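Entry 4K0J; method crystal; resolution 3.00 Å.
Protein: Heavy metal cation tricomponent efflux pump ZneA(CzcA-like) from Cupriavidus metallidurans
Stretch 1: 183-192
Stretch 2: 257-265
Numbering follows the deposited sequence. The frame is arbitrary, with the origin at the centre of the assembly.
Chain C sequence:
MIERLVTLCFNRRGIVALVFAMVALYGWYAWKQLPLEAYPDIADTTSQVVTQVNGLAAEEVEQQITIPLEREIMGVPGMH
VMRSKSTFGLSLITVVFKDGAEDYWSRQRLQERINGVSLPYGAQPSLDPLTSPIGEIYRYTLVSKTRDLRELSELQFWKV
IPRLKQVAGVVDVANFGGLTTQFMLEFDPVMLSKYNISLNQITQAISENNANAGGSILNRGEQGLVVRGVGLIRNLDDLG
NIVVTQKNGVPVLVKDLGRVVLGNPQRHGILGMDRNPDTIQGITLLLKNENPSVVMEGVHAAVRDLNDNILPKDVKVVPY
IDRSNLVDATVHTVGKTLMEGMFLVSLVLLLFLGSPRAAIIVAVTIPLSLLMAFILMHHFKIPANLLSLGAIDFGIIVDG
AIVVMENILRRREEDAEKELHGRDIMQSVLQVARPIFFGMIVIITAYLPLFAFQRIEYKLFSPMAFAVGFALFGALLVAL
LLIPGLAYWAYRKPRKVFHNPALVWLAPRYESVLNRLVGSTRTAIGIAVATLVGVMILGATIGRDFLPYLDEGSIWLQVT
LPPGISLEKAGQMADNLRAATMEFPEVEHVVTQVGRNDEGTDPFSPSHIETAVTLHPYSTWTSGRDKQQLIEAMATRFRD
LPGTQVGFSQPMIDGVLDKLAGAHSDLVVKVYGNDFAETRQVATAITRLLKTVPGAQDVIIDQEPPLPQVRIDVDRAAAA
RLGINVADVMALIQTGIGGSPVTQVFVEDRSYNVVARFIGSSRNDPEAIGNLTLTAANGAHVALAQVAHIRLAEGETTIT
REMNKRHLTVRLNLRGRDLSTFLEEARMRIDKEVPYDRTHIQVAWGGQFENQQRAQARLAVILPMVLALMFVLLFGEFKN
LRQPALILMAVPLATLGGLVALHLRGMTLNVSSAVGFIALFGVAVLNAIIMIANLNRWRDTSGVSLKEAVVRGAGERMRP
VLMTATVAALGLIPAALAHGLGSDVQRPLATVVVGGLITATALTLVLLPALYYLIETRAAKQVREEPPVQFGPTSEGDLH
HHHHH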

# COMPACT_ATOMS: atom_id res chain seq x y z
N PHE C 183 38.43 -20.30 6.09
CA PHE C 183 39.22 -21.51 6.28
C PHE C 183 39.60 -22.00 4.90
O PHE C 183 38.74 -22.15 4.03
N MET C 184 40.88 -22.25 4.66
CA MET C 184 41.29 -22.69 3.34
C MET C 184 42.48 -23.64 3.30
O MET C 184 43.50 -23.42 3.97
N LEU C 185 42.33 -24.70 2.51
CA LEU C 185 43.42 -25.61 2.21
C LEU C 185 44.11 -25.10 0.96
O LEU C 185 43.45 -24.69 0.00
N GLU C 186 45.44 -25.13 0.96
CA GLU C 186 46.21 -24.65 -0.18
C GLU C 186 46.78 -25.81 -1.00
O GLU C 186 47.91 -26.25 -0.78
N PHE C 187 45.98 -26.28 -1.96
CA PHE C 187 46.32 -27.43 -2.80
C PHE C 187 47.63 -27.30 -3.57
O PHE C 187 48.05 -26.21 -3.96
N ASP C 188 48.27 -28.45 -3.77
CA ASP C 188 49.38 -28.57 -4.69
C ASP C 188 49.04 -29.71 -5.64
O ASP C 188 49.16 -30.88 -5.29
N PRO C 189 48.59 -29.36 -6.86
CA PRO C 189 48.10 -30.30 -7.88
C PRO C 189 49.08 -31.43 -8.21
O PRO C 189 48.69 -32.38 -8.89
N VAL C 190 50.33 -31.31 -7.75
CA VAL C 190 51.32 -32.37 -7.89
C VAL C 190 50.77 -33.69 -7.35
O VAL C 190 50.98 -34.76 -7.93
N MET C 191 50.04 -33.60 -6.24
CA MET C 191 49.39 -34.77 -5.66
C MET C 191 47.92 -34.86 -6.06
O MET C 191 47.09 -35.41 -5.34
N LEU C 192 47.60 -34.30 -7.23
CA LEU C 192 46.29 -34.45 -7.84
C LEU C 192 46.47 -35.15 -9.18
O LEU C 192 45.50 -35.58 -9.81
N LEU C 257 48.09 -33.58 2.79
CA LEU C 257 48.33 -32.92 1.51
C LEU C 257 48.99 -31.56 1.67
O LEU C 257 50.13 -31.46 2.13
N GLY C 258 48.26 -30.52 1.28
CA GLY C 258 48.78 -29.17 1.33
C GLY C 258 48.55 -28.49 2.66
O GLY C 258 48.12 -29.12 3.63
N ARG C 259 48.84 -27.20 2.71
CA ARG C 259 48.75 -26.43 3.94
C ARG C 259 47.32 -25.97 4.20
O ARG C 259 46.82 -25.07 3.52
N VAL C 260 46.66 -26.59 5.17
CA VAL C 260 45.34 -26.14 5.59
C VAL C 260 45.45 -25.09 6.69
O VAL C 260 45.88 -25.38 7.81
N VAL C 261 45.07 -23.86 6.37
CA VAL C 261 45.23 -22.76 7.30
C VAL C 261 44.06 -21.80 7.27
O VAL C 261 43.17 -21.90 6.42
N LEU C 262 44.07 -20.86 8.21
CA LEU C 262 43.18 -19.71 8.16
C LEU C 262 43.62 -18.82 7.00
O LEU C 262 44.73 -18.95 6.49
N GLY C 263 42.75 -17.92 6.58
CA GLY C 263 43.06 -17.05 5.46
C GLY C 263 41.95 -16.07 5.16
O GLY C 263 40.96 -15.98 5.89
N ASN C 264 42.12 -15.34 4.07
CA ASN C 264 41.17 -14.33 3.65
C ASN C 264 41.04 -14.34 2.13
O ASN C 264 42.02 -14.58 1.43
N PRO C 265 39.83 -14.07 1.63
CA PRO C 265 39.60 -14.02 0.18
C PRO C 265 40.33 -12.84 -0.44
O PRO C 265 40.73 -11.93 0.28

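Two neighbouring strands, 183-187 and 259-263, run antiparallel, and their register sets the face from which each paired side chain leaves. Met-184 and Val-261 form the hydrogen-bonded pair: Met-184 N donates to Val-261 O at 2.9 Å, and Val-261 N returns the bond to Met-184 O, also at 2.9 Å. Glu-186 N also donates to Arg-259 O at 2.9 Å. Alternation then sorts the side chains. Met-184, Glu-186, Arg-259 and Val-261 leave by one face of the sheet, while Phe-183, Leu-185, Val-260 and Leu-262 leave by the other.

On the first face, the ends of the long side chains come nearer the partner strand than their first bonds suggest. Met-184 has chi1 p (62°) followed by two t angles, an extended arm that carries its methyl across to the C-terminal end of the partner strand. There Met-184 CE lies 3.6 Å from Gly-263 CA. The absence of a side chain at Gly-263 is what leaves room for it, since an ideal CB on that glycine would sit 2.2 Å from Met-184 CE, a clash.

Glu-186 takes chi1 m and chi2 t, and its carboxylate meets the guanidinium of Arg-259 in a salt bridge, with Glu-186 OE1 2.5 Å from Arg-259 NH2. Arg-259 starts out extended, t then t, and turns at chi3 (p, 62°) and chi4 (96°); this late bend brings the charged end round to the acid. The distance is unusually short, and at 3.00 Å resolution it should not be read as a measure of strength. Val-261, with chi1 m, is the short member of this face. Its CG2 lies 4.3 Å from Glu-186 OE2, so a methyl borders the carboxylate beside the salt bridge.

The opposite face is apolar. Leu-185 uses chi1 t with chi2 near -87°, and this turn lays CD2 against the other strand: Leu-185 CD2 is 3.4 Å from Gly-258 O and 3.7 Å from Val-260 CB. The close backbone spacing here, with Leu-185 CA and Val-260 CA 3.9 Å apart, helps make that contact intimate. Val-260 has chi1 p at 43°. Phe-183 (chi1 m) and Leu-262, whose chi1 of -123° falls between wells, flank each other more loosely, their side chains coming no nearer than 4.5 Å to the other stretch.

Beyond the paired strands, Leu-257 (m, t) points toward stretch 1 and spreads its two methyls to different partners. Leu-257 CD1 lies 4.0 Å from Phe-187 CE1, and Leu-257 CD2 lies 4.2 Å from Met-191 CB. Phe-187, chi1 m at -86°, has a CA-to-CB bond that points away, yet its ring returns to reach this leucine. Met-191 begins toward stretch 2 but its m, m, t chain leads its end away, so CB makes the contact. Between these elements Gly-258 keeps the backbone approach open: an ideal CB there would fall 2.3 Å from Glu-186 O.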

# COMPACT_ATOMS: atom_id res chain seq x y z
CB PHE C 183 38.38 -22.60 6.97
CG PHE C 183 38.06 -22.32 8.42
CD1 PHE C 183 38.45 -23.21 9.41
CD2 PHE C 183 37.34 -21.19 8.79
CE1 PHE C 183 38.15 -22.97 10.74
CE2 PHE C 183 37.04 -20.95 10.12
CZ PHE C 183 37.45 -21.84 11.09
CB MET C 184 41.54 -21.49 2.41
CG MET C 184 42.64 -20.55 2.86
SD MET C 184 42.77 -19.13 1.77
CE MET C 184 44.31 -18.41 2.32
CB LEU C 185 42.90 -27.03 1.98
CG LEU C 185 43.89 -28.16 1.67
CD1 LEU C 185 44.19 -28.28 0.19
CD2 LEU C 185 45.18 -28.01 2.46
CB GLU C 186 47.30 -23.70 0.29
CG GLU C 186 46.76 -22.52 1.09
CD GLU C 186 47.79 -21.44 1.32
OE1 GLU C 186 49.00 -21.76 1.37
OE2 GLU C 186 47.40 -20.26 1.46
CB PHE C 187 45.20 -27.68 -3.82
CG PHE C 187 44.09 -28.54 -3.31
CD1 PHE C 187 44.30 -29.89 -3.08
CD2 PHE C 187 42.84 -28.01 -3.08
CE1 PHE C 187 43.27 -30.70 -2.61
CE2 PHE C 187 41.80 -28.81 -2.61
CZ PHE C 187 42.02 -30.15 -2.38
CB ASP C 188 50.68 -28.88 -3.95
CG ASP C 188 51.86 -29.07 -4.90
OD1 ASP C 188 51.90 -28.38 -5.94
OD2 ASP C 188 52.74 -29.89 -4.60
CB PRO C 189 47.90 -29.40 -9.11
CG PRO C 189 47.66 -28.05 -8.54
CD PRO C 189 48.53 -27.96 -7.33
CB VAL C 190 52.62 -32.01 -7.15
CG1 VAL C 190 53.61 -33.16 -7.23
CG2 VAL C 190 53.22 -30.74 -7.72
CB MET C 191 49.55 -34.79 -4.13
CG MET C 191 51.00 -34.91 -3.66
SD MET C 191 51.83 -36.44 -4.18
CE MET C 191 53.52 -36.11 -3.64
CB LEU C 192 45.64 -33.09 -8.05
CG LEU C 192 44.98 -32.46 -6.83
CD1 LEU C 192 44.59 -31.03 -7.14
CD2 LEU C 192 43.76 -33.27 -6.43
CB LEU C 257 47.02 -32.76 0.73
CG LEU C 257 46.38 -34.04 0.19
CD1 LEU C 257 45.23 -33.69 -0.74
CD2 LEU C 257 47.42 -34.89 -0.51
CB ARG C 259 49.69 -25.22 3.85
CG ARG C 259 49.81 -24.41 5.13
CD ARG C 259 50.96 -23.42 5.04
NE ARG C 259 50.78 -22.44 3.97
CZ ARG C 259 50.26 -21.23 4.14
NH1 ARG C 259 49.88 -20.84 5.35
NH2 ARG C 259 50.14 -20.41 3.11
CB VAL C 260 44.43 -27.31 6.05
CG1 VAL C 260 45.21 -28.29 6.92
CG2 VAL C 260 43.20 -26.77 6.78
CB VAL C 261 46.50 -21.94 6.99
CG1 VAL C 261 47.74 -22.67 7.46
CG2 VAL C 261 46.57 -21.62 5.49
CB LEU C 262 43.28 -18.92 9.47
CG LEU C 262 42.01 -18.69 10.28
CD1 LEU C 262 41.55 -19.98 10.93
CD2 LEU C 262 42.25 -17.60 11.31
CB ASN C 264 41.63 -12.96 4.12
CG ASN C 264 43.01 -12.61 3.60
OD1 ASN C 264 44.02 -13.00 4.18
ND2 ASN C 264 43.05 -11.87 2.50
CB PRO C 265 38.10 -13.82 0.08
CG PRO C 265 37.75 -13.09 1.30
CD PRO C 265 38.63 -13.66 2.37